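Local atomic coordinates of malonyl CoA-acyl carrier protein transacylase (Synechocystis sp. PCC 6803 substr. Kazusa, PDB entry 4RR5), a protein that catalyses the transfer of the malonyl group from malonyl-CoA to holo-acyl carrier protein, a step of fatty acid biosynthesis. Residues G161-A164 with G165-I169; V242-R245 with E246-V249. One frame throughout, in Å; residues are numbered along the deposited sequence.

Interaction 1: residues G161-A164 with G165-I169; sequences GTVA and GVEAI
Thr162 meets Gly165 as the N-cap of helix 163-171, the helix that follows strand 156-161 in the mixed sheet of this acyltransferase. The contact is local and spans the first turn of the helix. From CB of Thr162 the two branches part. CB itself only comes to 4.2 Å from Gly165 N. The OG1 branch sits between the backbone N and the carbonyl carbon, chi1 65°, and this turns the hydroxyl oxygen to the start of the helix. There OG1 accepts from Gly165 N at 3.1 Å, in a capping bond that is bent to 144° at the hydrogen. The other branch, CG2, lies beside the threonine's own backbone N and takes no part in the bond. Beyond the helix start, the Thr162 side chain also touches Glu145 and Phe191.

The backbone carries the grip onward. Val166 N donates to Thr162 O at 3.0 Å, so Thr162 holds the turn through both its hydroxyl and its carbonyl. Glu167 N donates to Val163 O, and Ala168 N to Ala164 O.

Gly165 has no side chain, and its CA lies 3.5 Å from Thr162 OG1. A CB at this position would come too close to that oxygen. Val166 is buried. Its CG2 lies 3.1 Å from Thr162 O and also reaches the backbone of Gly161, while its side chain packs on Met124, Ala126 and Val146 of the sheet. This joins the helix to strands 124-129 and 146-153. Val163 and Glu167 are exposed, though both side chains also touch Met124. Glu167 CG lies beside its own backbone N, chi1 -67°, and this puts it 3.2 Å from Val163 O. The same CG stands 4.3 Å from Val163 CG1.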
loop_
_atom_site.group_PDB
_atom_site.type_symbol
_atom_site.label_atom_id
_atom_site.label_comp_id
_atom_site.label_asym_id
_atom_site.label_seq_id
_atom_site.Cartn_x
_atom_site.Cartn_y
_atom_site.Cartn_z
ATOM N N GLY A 161 16.629 6.187 0.450
ATOM C CA GLY A 161 17.548 7.299 0.307
ATOM C C GLY A 161 18.478 7.210 -0.883
ATOM O O GLY A 161 18.155 6.583 -1.901
ATOM N N THR A 162 19.633 7.858 -0.753
ATOM C CA THR A 162 20.621 7.886 -1.827
ATOM C C THR A 162 21.138 6.476 -2.082
ATOM O O THR A 162 21.145 5.640 -1.172
ATOM C CB THR A 162 21.802 8.837 -1.496
ATOM O OG1 THR A 162 22.526 8.345 -0.359
ATOM C CG2 THR A 162 21.285 10.238 -1.202
ATOM N N VAL A 163 21.546 6.207 -3.322
ATOM C CA VAL A 163 22.099 4.896 -3.673
ATOM C C VAL A 163 23.306 4.562 -2.804
ATOM O O VAL A 163 23.352 3.501 -2.162
ATOM C CB VAL A 163 22.523 4.820 -5.152
ATOM C CG1 VAL A 163 23.246 3.498 -5.426
ATOM C CG2 VAL A 163 21.308 4.979 -6.072
ATOM N N ALA A 164 24.265 5.486 -2.781
ATOM C CA ALA A 164 25.466 5.352 -1.961
ATOM C C ALA A 164 25.130 5.055 -0.495
ATOM O O ALA A 164 25.644 4.091 0.076
ATOM C CB ALA A 164 26.311 6.611 -2.068
ATOM N N GLY A 165 24.253 5.869 0.096
ATOM C CA GLY A 165 23.876 5.724 1.495
ATOM C C GLY A 165 23.190 4.414 1.879
ATOM O O GLY A 165 23.436 3.866 2.964
ATOM N N VAL A 166 22.307 3.924 1.009
ATOM C CA VAL A 166 21.552 2.715 1.307
ATOM C C VAL A 166 22.451 1.493 1.183
ATOM O O VAL A 166 22.370 0.566 1.993
ATOM C CB VAL A 166 20.331 2.552 0.387
ATOM C CG1 VAL A 166 19.612 1.251 0.700
ATOM C CG2 VAL A 166 19.380 3.725 0.565
ATOM N N GLU A 167 23.318 1.500 0.173
ATOM C CA GLU A 167 24.343 0.464 0.034
ATOM C C GLU A 167 25.271 0.385 1.264
ATOM O O GLU A 167 25.751 -0.698 1.623
ATOM C CB GLU A 167 25.164 0.708 -1.236
ATOM C CG GLU A 167 24.377 0.538 -2.530
ATOM C CD GLU A 167 24.149 -0.925 -2.888
ATOM O OE1 GLU A 167 23.541 -1.189 -3.944
ATOM O OE2 GLU A 167 24.580 -1.813 -2.119
ATOM N N ALA A 168 25.507 1.531 1.907
ATOM C CA ALA A 168 26.385 1.611 3.070
ATOM C C ALA A 168 25.830 0.825 4.248
ATOM O O ALA A 168 26.431 -0.158 4.694
ATOM C CB ALA A 168 26.603 3.065 3.467
ATOM N N ILE A 169 24.683 1.280 4.745
ATOM C CA ILE A 169 23.982 0.625 5.843
ATOM C C ILE A 169 23.821 -0.875 5.578
ATOM O O ILE A 169 23.932 -1.684 6.507
ATOM C CB ILE A 169 22.602 1.293 6.086
ATOM C CG1 ILE A 169 22.797 2.675 6.711
ATOM C CG2 ILE A 169 21.707 0.434 6.975
ATOM C CD1 ILE A 169 21.527 3.290 7.232
#

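Interaction 2: residues V242-R245 with E246-V249; sequences VRWR and ETMV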
loop_
_atom_site.group_PDB
_atom_site.type_symbol
_atom_site.label_atom_id
_atom_site.label_comp_id
_atom_site.label_asym_id
_atom_site.label_seq_id
_atom_site.Cartn_x
_atom_site.Cartn_y
_atom_site.Cartn_z
ATOM N N VAL A 242 5.919 4.449 6.422
ATOM C CA VAL A 242 4.791 3.545 6.537
ATOM C C VAL A 242 4.904 2.738 7.836
ATOM O O VAL A 242 5.712 1.793 7.960
ATOM C CB VAL A 242 4.708 2.613 5.318
ATOM C CG1 VAL A 242 3.594 1.610 5.492
ATOM C CG2 VAL A 242 4.475 3.440 4.064
ATOM N N ARG A 243 4.094 3.142 8.807
ATOM C CA ARG A 243 4.076 2.526 10.123
ATOM C C ARG A 243 3.135 1.323 10.150
ATOM O O ARG A 243 2.124 1.323 10.858
ATOM C CB ARG A 243 3.676 3.573 11.148
ATOM C CG ARG A 243 4.527 4.820 10.976
ATOM C CD ARG A 243 4.035 5.992 11.769
ATOM N NE ARG A 243 3.853 5.618 13.162
ATOM C CZ ARG A 243 3.369 6.427 14.090
ATOM N NH1 ARG A 243 3.012 7.667 13.774
ATOM N NH2 ARG A 243 3.239 5.983 15.328
ATOM N N TRP A 244 3.472 0.296 9.369
ATOM C CA TRP A 244 2.563 -0.831 9.213
ATOM C C TRP A 244 2.583 -1.721 10.442
ATOM O O TRP A 244 1.537 -2.214 10.862
ATOM C CB TRP A 244 2.881 -1.654 7.967
ATOM C CG TRP A 244 1.770 -2.591 7.680
ATOM C CD1 TRP A 244 1.738 -3.932 7.933
ATOM C CD2 TRP A 244 0.488 -2.251 7.150
ATOM N NE1 TRP A 244 0.516 -4.452 7.579
ATOM C CE2 TRP A 244 -0.274 -3.438 7.103
ATOM C CE3 TRP A 244 -0.093 -1.058 6.709
ATOM C CZ2 TRP A 244 -1.580 -3.469 6.609
ATOM C CZ3 TRP A 244 -1.396 -1.088 6.236
ATOM C CH2 TRP A 244 -2.123 -2.286 6.193
ATOM N N ARG A 245 3.760 -1.916 11.028
ATOM C CA ARG A 245 3.858 -2.662 12.285
ATOM C C ARG A 245 2.844 -2.141 13.297
ATOM O O ARG A 245 2.024 -2.900 13.813
ATOM C CB ARG A 245 5.278 -2.580 12.862
ATOM C CG ARG A 245 5.436 -3.251 14.235
ATOM C CD ARG A 245 6.844 -3.082 14.843
ATOM N NE ARG A 245 7.284 -1.688 14.978
ATOM C CZ ARG A 245 6.925 -0.860 15.962
ATOM N NH1 ARG A 245 6.092 -1.257 16.916
ATOM N NH2 ARG A 245 7.396 0.381 15.990
ATOM N N GLU A 246 2.889 -0.837 13.547
ATOM C CA GLU A 246 1.975 -0.184 14.482
ATOM C C GLU A 246 0.537 -0.269 14.009
ATOM O O GLU A 246 -0.398 -0.173 14.805
ATOM C CB GLU A 246 2.353 1.288 14.678
ATOM C CG GLU A 246 3.655 1.527 15.434
ATOM C CD GLU A 246 4.081 2.985 15.388
ATOM O OE1 GLU A 246 4.730 3.388 14.407
ATOM O OE2 GLU A 246 3.756 3.744 16.325
ATOM N N THR A 247 0.352 -0.428 12.708
ATOM C CA THR A 247 -1.000 -0.512 12.185
ATOM C C THR A 247 -1.637 -1.803 12.680
ATOM O O THR A 247 -2.767 -1.801 13.185
ATOM C CB THR A 247 -1.013 -0.442 10.662
ATOM O OG1 THR A 247 -0.582 0.866 10.258
ATOM C CG2 THR A 247 -2.412 -0.680 10.148
ATOM N N MET A 248 -0.876 -2.889 12.578
ATOM C CA MET A 248 -1.339 -4.207 12.991
ATOM C C MET A 248 -1.575 -4.312 14.502
ATOM O O MET A 248 -2.570 -4.899 14.947
ATOM C CB MET A 248 -0.338 -5.266 12.526
ATOM C CG MET A 248 -0.304 -5.386 11.022
ATOM S SD MET A 248 0.907 -6.534 10.405
ATOM C CE MET A 248 2.425 -5.708 10.908
ATOM N N VAL A 249 -0.667 -3.738 15.283
ATOM C CA VAL A 249 -0.810 -3.727 16.733
ATOM C C VAL A 249 -2.057 -2.958 17.153
ATOM O O VAL A 249 -2.794 -3.404 18.041
ATOM C CB VAL A 249 0.417 -3.102 17.423
ATOM C CG1 VAL A 249 0.258 -3.163 18.932
ATOM C CG2 VAL A 249 1.694 -3.801 16.990
#
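The indole of Trp244 has Thr247 CG2 over one face, a CH-pi contact at 4.1 Å from the centroid of the six-membered ring. This is the first turn of helix 244-254, entered from strand 242-243 through an inverse gamma turn centred on Arg243. Met248 approaches the five-membered ring obliquely in a Met-aromatic contact, with SD 3.5 Å from Trp244 NE1. That NE1 is hydrogen-bonded to Tyr259 OH, and the ring also meets His87.

The guanidinium of Arg243 receives the Glu246 carboxylate at its edge, in a side-on salt bridge. NE donates to OE1 of Glu246 at 2.7 Å, and NH2 to OE2. Both oxygens lie near the guanidinium plane, yet the two planes are 36° apart. Arg243 NH1 is held by Val219 O. With an alanine in place of Arg243, the Glu246 carboxylate would probably lose its two-point partner and be set free to turn, and Val219 O would lose the NH1 bond. The guanidinium of Arg245 has Glu246 CG over one face, but its NE is salt-bridged to Asp151.

Thr247 OG1, anti to its own carbonyl carbon, chi1 -67°, donates to Arg243 O at 2.8 Å from above the carbonyl plane.

How the interactions relate
Both interactions are first turns of helices that follow strands of the same mixed sheet. The centres of interaction 1 and interaction 2 lie about 24 Å apart, and the two do not touch. Interaction 1 is the more peripheral, with only Gly161 and Val166 buried among the residues that touch. Interaction 2 lies deeper, where Trp244 comes about 8 Å from the probable active-site Ser88, measured between side chains. At 161-169 a threonine hydroxyl accepts from the backbone, a buried valine, Val166, packs on the sheet, and no charged pair spans the contact. At 242-249 a threonine hydroxyl donates instead. There a buried side of Trp244, Thr247 and Met248 is joined to a charged, partly exposed side of Arg243 and Glu246.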